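Local atomic coordinates of benzoylformate Decarboxylase (Polynucleobacter necessarius, PDB entry 4K9Q), a protein that probably acts as a thiamine diphosphate- and magnesium-dependent decarboxylase of the benzoylformate decarboxylase type, cleaving 2-oxo acids such as benzoylformate. Residues Q16-E28 and L57-T71. Residues are numbered along the deposited sequence; the frame is centred on the assembly and turned at random.
Sequences QVTTVVGNPGSTE and LSQSLRKPVIVNIHT. With TPP (thiamine diphosphate), chain D.
The carboxylate of Glu28 meets the His70 ring at its edge, where ND1 donates to OE1 at 2.8 Å, close to the ring plane and on the syn lone pair of the oxygen. OE2, the other oxygen, accepts a hydrogen bond from Thr27 OG1, which lies above the carboxylate plane, and weak ones from Thr71 N and from Gly97 N of strand 93-98. A bend at chi2 (67°) turns the carboxylate to the histidine. Glu28 CB packs 3.4 Å from Asn68 OD1, and Asn68 ND2 bonds to Thr95 OG1. With alanine here in place of Glu28, His70 ND1 would probably lose this acceptor and the imidazole would be freer to turn beside the cofactor. His70 CD2 lies 3.3 Å from C4' of the thiamine diphosphate aminopyrimidine, whose phosphate end is held by the second subunit. Ahead of this cluster, strands 19-22 and 66-69 run parallel, neighbours in the six-stranded sheet of the N-terminal, pyrimidine-binding domain of thiamine diphosphate enzymes, and both lead to the cofactor from their C-terminal ends. Both the N and the O of Val21 bond to strand 66-69, N donating to Ile66 O at 2.8 Å and O accepting from Asn68 N at 2.9 Å; Thr19 O receives Ile66 N, and Asn23 N closes the ladder on Asn68 O. On one face of the sheet Val20 CG1 rests 3.7 Å from Asn68 CB; on the other Val21 CG2 touches Val65 CG1. On this Val21 face Thr19 CG2 and Leu57 CD2 of helix 47-61 meet tip to tip at 3.6 Å. At the far end Lys63, extended beyond CG, brings NZ to Gln16 O at 2.8 Å in the carbonyl plane, and a water links the same ammonium to Gln16 OE1.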
# COMPACT_ATOMS: atom_id res chain seq x y z
N GLN A 16 -24.97 -0.20 20.70
CA GLN A 16 -25.64 -1.50 20.70
C GLN A 16 -24.86 -2.58 19.96
O GLN A 16 -25.43 -3.44 19.29
CB GLN A 16 -27.07 -1.37 20.18
CG GLN A 16 -27.89 -0.36 20.99
CD GLN A 16 -29.33 -0.27 20.52
OE1 GLN A 16 -29.94 -1.27 20.15
NE2 GLN A 16 -29.87 0.95 20.53
N VAL A 17 -23.54 -2.51 20.09
CA VAL A 17 -22.65 -3.52 19.52
C VAL A 17 -22.02 -4.26 20.71
O VAL A 17 -21.00 -3.82 21.25
CB VAL A 17 -21.58 -2.86 18.64
CG1 VAL A 17 -20.57 -3.88 18.10
CG2 VAL A 17 -22.26 -2.12 17.48
N THR A 18 -22.65 -5.35 21.13
CA THR A 18 -22.25 -5.98 22.39
C THR A 18 -21.87 -7.46 22.23
O THR A 18 -21.81 -8.20 23.22
CB THR A 18 -23.32 -5.81 23.49
OG1 THR A 18 -24.53 -6.46 23.09
CG2 THR A 18 -23.61 -4.32 23.72
N THR A 19 -21.61 -7.88 21.00
CA THR A 19 -21.08 -9.21 20.76
C THR A 19 -19.67 -9.15 20.20
O THR A 19 -19.40 -8.42 19.26
CB THR A 19 -21.97 -10.03 19.80
OG1 THR A 19 -23.30 -10.10 20.33
CG2 THR A 19 -21.41 -11.45 19.65
N VAL A 20 -18.78 -9.95 20.80
CA VAL A 20 -17.41 -10.09 20.34
C VAL A 20 -17.18 -11.55 19.95
O VAL A 20 -17.32 -12.44 20.79
CB VAL A 20 -16.39 -9.72 21.46
CG1 VAL A 20 -14.97 -9.98 20.98
CG2 VAL A 20 -16.57 -8.26 21.93
N VAL A 21 -16.84 -11.81 18.69
CA VAL A 21 -16.40 -13.14 18.32
C VAL A 21 -14.88 -13.11 18.28
O VAL A 21 -14.28 -12.18 17.73
CB VAL A 21 -16.96 -13.57 16.94
CG1 VAL A 21 -16.66 -15.05 16.70
CG2 VAL A 21 -18.45 -13.29 16.84
N GLY A 22 -14.22 -14.09 18.88
CA GLY A 22 -12.78 -13.96 19.04
C GLY A 22 -12.03 -15.27 19.12
O GLY A 22 -12.60 -16.35 19.32
N ASN A 23 -10.73 -15.16 18.93
CA ASN A 23 -9.79 -16.19 19.34
C ASN A 23 -8.68 -15.43 20.06
O ASN A 23 -8.01 -14.58 19.45
CB ASN A 23 -9.26 -16.96 18.14
CG ASN A 23 -8.23 -18.00 18.53
OD1 ASN A 23 -7.02 -17.76 18.44
ND2 ASN A 23 -8.70 -19.16 18.97
N PRO A 24 -8.53 -15.66 21.37
CA PRO A 24 -7.71 -14.76 22.19
C PRO A 24 -6.20 -14.98 22.05
O PRO A 24 -5.75 -16.05 21.64
CB PRO A 24 -8.17 -15.10 23.62
CG PRO A 24 -8.56 -16.53 23.55
CD PRO A 24 -9.18 -16.70 22.18
N GLY A 25 -5.42 -13.95 22.40
CA GLY A 25 -3.98 -14.03 22.48
C GLY A 25 -3.52 -13.06 23.56
O GLY A 25 -4.34 -12.35 24.13
N SER A 26 -2.22 -13.03 23.83
CA SER A 26 -1.69 -12.23 24.93
C SER A 26 -1.97 -10.75 24.74
O SER A 26 -2.24 -10.04 25.71
CB SER A 26 -0.18 -12.46 25.09
OG SER A 26 0.53 -11.94 23.98
N THR A 27 -1.92 -10.30 23.49
CA THR A 27 -2.09 -8.88 23.18
C THR A 27 -3.55 -8.41 23.24
O THR A 27 -3.82 -7.21 23.11
CB THR A 27 -1.48 -8.54 21.80
OG1 THR A 27 -1.99 -9.47 20.83
CG2 THR A 27 0.03 -8.67 21.85
N GLU A 28 -4.47 -9.35 23.44
CA GLU A 28 -5.89 -9.03 23.59
C GLU A 28 -6.38 -9.15 25.04
O GLU A 28 -7.50 -8.77 25.36
CB GLU A 28 -6.74 -9.94 22.70
CG GLU A 28 -6.49 -9.78 21.20
CD GLU A 28 -5.10 -10.22 20.77
OE1 GLU A 28 -4.72 -11.36 21.11
OE2 GLU A 28 -4.39 -9.45 20.08
N LEU A 57 -23.62 -13.58 11.96
CA LEU A 57 -24.37 -12.88 13.00
C LEU A 57 -24.72 -11.44 12.57
O LEU A 57 -25.87 -11.02 12.70
CB LEU A 57 -23.59 -12.87 14.31
CG LEU A 57 -24.31 -12.22 15.50
CD1 LEU A 57 -25.66 -12.89 15.73
CD2 LEU A 57 -23.43 -12.32 16.74
N SER A 58 -23.74 -10.71 12.07
CA SER A 58 -23.97 -9.33 11.61
C SER A 58 -25.03 -9.26 10.49
O SER A 58 -25.83 -8.33 10.45
CB SER A 58 -22.66 -8.69 11.16
OG SER A 58 -22.89 -7.41 10.58
N GLN A 59 -25.04 -10.25 9.60
CA GLN A 59 -26.03 -10.26 8.52
C GLN A 59 -27.42 -10.46 9.12
O GLN A 59 -28.38 -9.83 8.70
CB GLN A 59 -25.73 -11.36 7.50
CG GLN A 59 -24.49 -11.08 6.63
CD GLN A 59 -24.39 -12.04 5.45
OE1 GLN A 59 -25.40 -12.57 4.97
NE2 GLN A 59 -23.17 -12.26 4.97
N SER A 60 -27.50 -11.34 10.12
CA SER A 60 -28.77 -11.63 10.76
C SER A 60 -29.32 -10.40 11.46
O SER A 60 -30.51 -10.09 11.35
CB SER A 60 -28.62 -12.78 11.75
OG SER A 60 -29.84 -13.07 12.43
N LEU A 61 -28.46 -9.69 12.18
CA LEU A 61 -28.89 -8.58 13.03
C LEU A 61 -28.96 -7.22 12.33
O LEU A 61 -29.56 -6.29 12.86
CB LEU A 61 -27.98 -8.48 14.27
CG LEU A 61 -27.98 -9.75 15.12
CD1 LEU A 61 -27.13 -9.59 16.35
CD2 LEU A 61 -29.40 -10.13 15.51
N ARG A 62 -28.32 -7.12 11.16
CA ARG A 62 -28.17 -5.83 10.46
C ARG A 62 -27.53 -4.74 11.32
O ARG A 62 -27.99 -3.59 11.37
CB ARG A 62 -29.50 -5.38 9.84
CG ARG A 62 -29.90 -6.24 8.66
CD ARG A 62 -31.21 -5.81 8.02
NE ARG A 62 -31.43 -6.53 6.77
CZ ARG A 62 -32.03 -7.71 6.67
NH1 ARG A 62 -32.48 -8.32 7.76
NH2 ARG A 62 -32.18 -8.29 5.48
N LYS A 63 -26.45 -5.12 12.00
CA LYS A 63 -25.62 -4.18 12.73
C LYS A 63 -24.25 -4.82 12.91
O LYS A 63 -24.08 -6.02 12.66
CB LYS A 63 -26.24 -3.83 14.08
CG LYS A 63 -26.38 -4.98 15.02
CD LYS A 63 -26.93 -4.46 16.35
CE LYS A 63 -27.19 -5.57 17.32
NZ LYS A 63 -27.65 -5.02 18.64
N PRO A 64 -23.27 -4.02 13.33
CA PRO A 64 -21.91 -4.56 13.44
C PRO A 64 -21.77 -5.61 14.54
O PRO A 64 -22.53 -5.64 15.50
CB PRO A 64 -21.08 -3.32 13.80
CG PRO A 64 -21.88 -2.16 13.26
CD PRO A 64 -23.30 -2.56 13.50
N VAL A 65 -20.78 -6.47 14.35
CA VAL A 65 -20.32 -7.39 15.37
C VAL A 65 -18.81 -7.15 15.46
O VAL A 65 -18.18 -6.83 14.46
CB VAL A 65 -20.61 -8.85 14.98
CG1 VAL A 65 -19.92 -9.81 15.96
CG2 VAL A 65 -22.12 -9.11 14.93
N ILE A 66 -18.25 -7.24 16.66
CA ILE A 66 -16.81 -7.07 16.83
C ILE A 66 -16.09 -8.41 16.68
O ILE A 66 -16.52 -9.42 17.25
CB ILE A 66 -16.47 -6.46 18.19
CG1 ILE A 66 -16.97 -5.02 18.25
CG2 ILE A 66 -14.96 -6.51 18.42
CD1 ILE A 66 -16.84 -4.41 19.61
N VAL A 67 -15.03 -8.41 15.89
CA VAL A 67 -14.10 -9.52 15.80
C VAL A 67 -12.87 -9.12 16.62
O VAL A 67 -12.38 -8.00 16.49
CB VAL A 67 -13.71 -9.80 14.33
CG1 VAL A 67 -12.46 -10.66 14.23
CG2 VAL A 67 -14.88 -10.45 13.58
N ASN A 68 -12.38 -10.00 17.48
CA ASN A 68 -11.17 -9.72 18.25
C ASN A 68 -10.20 -10.86 18.04
O ASN A 68 -10.45 -11.99 18.49
CB ASN A 68 -11.51 -9.55 19.74
CG ASN A 68 -10.32 -9.08 20.57
OD1 ASN A 68 -9.97 -9.71 21.57
ND2 ASN A 68 -9.70 -7.97 20.16
N ILE A 69 -9.11 -10.58 17.33
CA ILE A 69 -8.13 -11.62 17.02
C ILE A 69 -6.72 -11.17 17.35
O ILE A 69 -6.48 -10.02 17.73
CB ILE A 69 -8.26 -12.08 15.55
CG1 ILE A 69 -8.05 -10.91 14.58
CG2 ILE A 69 -9.63 -12.75 15.32
CD1 ILE A 69 -8.41 -11.27 13.14
N HIS A 70 -5.77 -12.10 17.22
CA HIS A 70 -4.46 -11.92 17.82
C HIS A 70 -3.43 -11.40 16.84
O HIS A 70 -2.84 -12.16 16.09
CB HIS A 70 -3.97 -13.25 18.40
CG HIS A 70 -2.61 -13.17 19.03
ND1 HIS A 70 -2.32 -12.30 20.06
CD2 HIS A 70 -1.47 -13.85 18.77
CE1 HIS A 70 -1.05 -12.46 20.41
NE2 HIS A 70 -0.52 -13.40 19.66
N THR A 71 -3.20 -10.09 16.89
CA THR A 71 -2.15 -9.43 16.11
C THR A 71 -2.09 -9.89 14.64
O THR A 71 -3.12 -10.19 14.03
CB THR A 71 -0.80 -9.46 16.89
OG1 THR A 71 0.18 -8.66 16.22
CG2 THR A 71 -0.27 -10.89 17.10
N1' TPP D . -3.96 -17.29 17.15
C2' TPP D . -2.82 -17.48 16.39
CM2 TPP D . -2.92 -17.76 14.92
N3' TPP D . -1.56 -17.41 16.97
C4' TPP D . -1.45 -17.16 18.31
N4' TPP D . -0.24 -17.07 18.86
C5' TPP D . -2.59 -17.00 19.09
C6' TPP D . -3.86 -17.05 18.51
C7' TPP D . -2.47 -16.71 20.57
N3 TPP D . -2.02 -17.81 21.41
C2 TPP D . -0.73 -17.95 21.90
S1 TPP D . -0.52 -19.24 22.84
C5 TPP D . -2.07 -19.66 22.68
C4 TPP D . -2.82 -18.80 21.88
CM4 TPP D . -4.29 -18.95 21.55
C6 TPP D . -2.52 -20.89 23.43
C7 TPP D . -1.83 -22.18 23.02
O7 TPP D . -2.57 -23.20 23.65
PA TPP D . -2.14 -24.74 23.56
O1A TPP D . -1.70 -25.04 22.15
O2A TPP D . -3.27 -25.63 23.98
O3A TPP D . -0.81 -24.83 24.46
PB TPP D . -0.68 -24.75 26.06
O1B TPP D . -0.33 -23.33 26.38
O2B TPP D . 0.45 -25.68 26.43
O3B TPP D . -1.96 -25.12 26.73
O HOH W 1 -29.95 -3.20 18.19
O HOH W 2 -22.74 -6.94 18.09
O HOH W 3 -6.60 -14.73 17.06